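Local atomic coordinates of proteasome accessory factor B/C (PafBC) (Paenarthrobacter aurescens, PDB entry 6SJ9), a protein that acts as a WYL domain-containing transcriptional regulator of the bacterial DNA damage response, probably binding DNA through its winged helix-turn-helix domains. Residues L249-D252 with A258-K261; E290-Y295 with V299-P304. All blocks are in the same frame, centred on the assembly; numbering follows the deposited sequence.

Interaction 1 (L249-D252 with A258-K261)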
# COMPACT_ATOMS: atom_id res chain seq x y z
N LEU A 249 6.81 22.64 -13.41
CA LEU A 249 7.93 21.92 -12.83
C LEU A 249 9.01 21.72 -13.88
O LEU A 249 8.72 21.45 -15.05
CB LEU A 249 7.48 20.56 -12.28
CG LEU A 249 6.28 20.56 -11.34
CD1 LEU A 249 5.94 19.12 -10.96
CD2 LEU A 249 6.50 21.43 -10.08
N VAL A 250 10.27 21.87 -13.45
CA VAL A 250 11.43 21.46 -14.23
C VAL A 250 11.98 20.20 -13.60
O VAL A 250 12.35 20.21 -12.42
CB VAL A 250 12.50 22.56 -14.29
CG1 VAL A 250 13.73 22.01 -14.92
CG2 VAL A 250 11.99 23.76 -15.06
N ILE A 251 12.08 19.13 -14.39
CA ILE A 251 12.48 17.80 -13.94
C ILE A 251 13.58 17.24 -14.83
O ILE A 251 13.66 17.55 -16.03
CB ILE A 251 11.30 16.82 -13.93
CG1 ILE A 251 10.75 16.65 -15.34
CG2 ILE A 251 10.19 17.30 -13.02
CD1 ILE A 251 9.64 15.63 -15.42
N ASP A 252 14.46 16.43 -14.24
CA ASP A 252 15.51 15.75 -15.00
C ASP A 252 14.90 14.79 -16.01
O ASP A 252 13.95 14.06 -15.71
CB ASP A 252 16.43 14.98 -14.05
CG ASP A 252 17.17 15.89 -13.09
OD1 ASP A 252 17.02 17.12 -13.19
OD2 ASP A 252 17.90 15.36 -12.23
N ALA A 258 6.36 8.21 -12.20
CA ALA A 258 5.01 8.41 -11.70
C ALA A 258 4.56 9.85 -11.90
O ALA A 258 3.40 10.11 -12.27
CB ALA A 258 4.92 8.04 -10.22
N LEU A 259 5.47 10.80 -11.71
CA LEU A 259 5.12 12.21 -11.89
C LEU A 259 4.80 12.50 -13.35
O LEU A 259 3.81 13.17 -13.64
CB LEU A 259 6.27 13.10 -11.41
CG LEU A 259 5.97 14.60 -11.43
CD1 LEU A 259 4.74 14.86 -10.53
CD2 LEU A 259 7.19 15.43 -11.03
N ARG A 260 5.57 11.94 -14.28
CA ARG A 260 5.33 12.23 -15.70
C ARG A 260 4.01 11.65 -16.17
O ARG A 260 3.41 12.18 -17.11
CB ARG A 260 6.49 11.70 -16.55
CG ARG A 260 7.74 12.53 -16.46
CD ARG A 260 8.96 11.83 -17.00
NE ARG A 260 10.10 12.75 -17.04
CZ ARG A 260 10.37 13.50 -18.11
NH1 ARG A 260 9.59 13.42 -19.18
NH2 ARG A 260 11.41 14.34 -18.11
N LYS A 261 3.54 10.59 -15.52
CA LYS A 261 2.22 10.04 -15.82
C LYS A 261 1.13 11.08 -15.61
O LYS A 261 0.09 11.03 -16.28
CB LYS A 261 2.01 8.81 -14.93
CG LYS A 261 2.53 7.53 -15.58
CD LYS A 261 2.24 6.25 -14.80
CE LYS A 261 3.14 5.11 -15.36
NZ LYS A 261 3.39 3.94 -14.43

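Interaction 2 (E290-Y295 with V299-P304)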
# COMPACT_ATOMS: atom_id res chain seq x y z
N GLU A 290 4.96 17.57 -0.54
CA GLU A 290 5.55 16.38 0.07
C GLU A 290 6.03 15.43 -1.01
O GLU A 290 7.13 14.90 -0.92
CB GLU A 290 4.56 15.70 1.01
CG GLU A 290 5.19 14.46 1.67
CD GLU A 290 4.29 13.82 2.73
OE1 GLU A 290 3.27 14.42 3.06
OE2 GLU A 290 4.59 12.69 3.21
N GLU A 291 5.24 15.23 -2.06
CA GLU A 291 5.69 14.37 -3.14
C GLU A 291 6.95 14.92 -3.79
O GLU A 291 7.94 14.20 -3.99
CB GLU A 291 4.57 14.20 -4.19
CG GLU A 291 5.05 13.35 -5.37
CD GLU A 291 4.07 13.33 -6.53
OE1 GLU A 291 2.98 13.90 -6.38
OE2 GLU A 291 4.43 12.81 -7.61
N LEU A 292 6.95 16.22 -4.11
CA LEU A 292 8.09 16.79 -4.83
C LEU A 292 9.35 16.86 -3.98
O LEU A 292 10.43 16.54 -4.46
CB LEU A 292 7.72 18.17 -5.38
CG LEU A 292 6.58 18.20 -6.40
CD1 LEU A 292 6.33 19.63 -6.84
CD2 LEU A 292 6.88 17.35 -7.64
N ALA A 293 9.22 17.12 -2.68
CA ALA A 293 10.38 17.09 -1.79
C ALA A 293 11.03 15.72 -1.77
O ALA A 293 12.26 15.62 -1.61
CB ALA A 293 9.94 17.41 -0.35
N SER A 294 10.22 14.66 -1.90
CA SER A 294 10.73 13.29 -1.96
C SER A 294 11.62 13.11 -3.19
O SER A 294 12.49 12.22 -3.20
CB SER A 294 9.57 12.28 -1.90
OG SER A 294 9.16 11.88 -3.20
N TYR A 295 11.43 13.91 -4.21
CA TYR A 295 12.22 13.78 -5.43
C TYR A 295 13.52 14.60 -5.38
O TYR A 295 14.36 14.47 -6.28
CB TYR A 295 11.39 14.20 -6.65
CG TYR A 295 10.14 13.39 -6.91
CD1 TYR A 295 10.07 12.04 -6.60
CD2 TYR A 295 9.01 14.00 -7.44
CE1 TYR A 295 8.90 11.30 -6.84
CE2 TYR A 295 7.84 13.28 -7.69
CZ TYR A 295 7.79 11.94 -7.39
OH TYR A 295 6.60 11.26 -7.63
N VAL A 299 13.82 17.68 -9.29
CA VAL A 299 12.71 18.56 -9.64
C VAL A 299 12.97 19.92 -9.02
O VAL A 299 13.52 20.03 -7.92
CB VAL A 299 11.34 17.97 -9.20
CG1 VAL A 299 11.26 17.72 -7.67
CG2 VAL A 299 10.19 18.87 -9.65
N LYS A 300 12.56 20.95 -9.74
CA LYS A 300 12.46 22.30 -9.23
C LYS A 300 11.06 22.82 -9.53
O LYS A 300 10.58 22.67 -10.65
CB LYS A 300 13.50 23.25 -9.88
CG LYS A 300 13.35 24.69 -9.43
CD LYS A 300 14.25 25.61 -10.27
CE LYS A 300 14.29 27.04 -9.77
NZ LYS A 300 15.08 27.94 -10.72
N VAL A 301 10.39 23.35 -8.51
CA VAL A 301 9.13 24.04 -8.72
C VAL A 301 9.45 25.41 -9.30
O VAL A 301 10.16 26.21 -8.67
CB VAL A 301 8.34 24.18 -7.41
CG1 VAL A 301 7.08 25.00 -7.64
CG2 VAL A 301 8.00 22.82 -6.83
N THR A 302 8.97 25.70 -10.51
CA THR A 302 9.08 27.09 -10.94
C THR A 302 7.87 27.90 -10.49
O THR A 302 8.02 29.09 -10.18
CB THR A 302 9.28 27.20 -12.46
OG1 THR A 302 8.17 26.64 -13.15
CG2 THR A 302 10.57 26.49 -12.89
N GLY A 303 6.69 27.30 -10.42
CA GLY A 303 5.52 27.98 -9.91
C GLY A 303 4.40 27.00 -9.62
O GLY A 303 4.48 25.84 -10.02
N PRO A 304 3.38 27.41 -8.86
CA PRO A 304 3.16 28.72 -8.22
C PRO A 304 3.97 28.86 -6.94
O PRO A 304 4.41 27.86 -6.38
CB PRO A 304 1.66 28.72 -7.93
CG PRO A 304 1.38 27.29 -7.62
CD PRO A 304 2.26 26.49 -8.57

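Interaction 1 (L249-D252 with A258-K261)
The strand 249-252 faces segment 258-261 of helix 257-261, I251 CA and R260 CA standing 9.2 Å apart, so the contact is made mostly through side chains. L249 and I251, alternate residues of the strand, both direct CB at the helix. L259 answers from the helix: CG is anti to its backbone N (chi1 -175°), which carries the branch toward the strand. One methyl, CD2, does the touching, lying 3.9 Å from L249 CD1 and 4.1 Å from I251 CG2. The longer branch of I251 goes to the neighbouring helix residue. CG1 sits between the backbone N and the carbonyl carbon (chi1 62°), and with chi2 extended at 176° CD1 reaches out over one face of the R260 guanidinium, 3.3 Å from R260 NE. At the edge of that group, near its plane, the D252 carbonyl oxygen lies 3.5 Å from R260 NH2. The guanidinium is held in place by a salt bridge from NH2 to D276 and a hydrogen bond from NE to K255 O. A leucine in place of this arginine would probably leave D276 without its charged mate and K255 O without this donor, and take the flat group off I251 CD1. Joining the first strand to the helix that follows it, this is the opening half of a beta-alpha-beta crossover in the ferredoxin-like fold of the WCX domain.

Interaction 2 (E290-Y295 with V299-P304)
L292 and Y295, from segment 290-295, press onto V299 and V301 of the strand that follows, the last alpha-to-beta step of the ferredoxin-like WCX fold. The turn is tight, with Y295 CA and V299 CA 6.4 Å apart. The two methyls of L292 divide between alternate valines of the strand: CD1 meets V301 CG2 at 3.6 Å, CD2 sits 4.2 Å from V299 CG2, and the leucine lies roughly at right angles to both valines. V299 CG1 lies 3.5 Å from L292 O. V301 also touches L307 and V311 of helix 305-323. The outer edge of the strand is tied to the C-terminal end of the chain, V301 N donating to Y662 OH and V299 O accepting from Q661. Y295 starts at the strand and finishes away from it. Its CB rests 3.7 Å from V299 CG1, the same methyl that lies near the plane of the ring, at its edge. With CG anti to the carbonyl carbon (chi1 -61°), the ring turns back alongside E291, and E291 O stands over the centre of one face, 3.6 Å above the plane. That oxygen also accepts S294 OG, in the carbonyl plane and on a lone pair. At the tip, Y295 OH donates to E291 OE2 at 2.7 Å, using the anti lone pair of the carboxylate, whose other oxygen, OE1, is bridged to K262.

Overall arrangement
Interaction 1 closes before interaction 2 opens along the chain, yet their centres lie only 9 Å apart within one WCX domain. Strands 245-252 and 299-303 are antiparallel neighbours in the same four-stranded sheet, joined by a probable hydrogen bond between V250 O and K300 N (2.8 Å). Helices 257-261 and 285-294 pack on the same face of it, so the two contacts merge into a single hydrophobic layer: L249 CD2 meets L292 CD1, and I251 CG2 meets V299 CG2, both at 3.7 Å. The ferredoxin-like strand order 2-3-1-4 recurs in strands 586-592, 607-610, 616-622 and 639-643 of the second WCX domain, consistent with a repeated architecture.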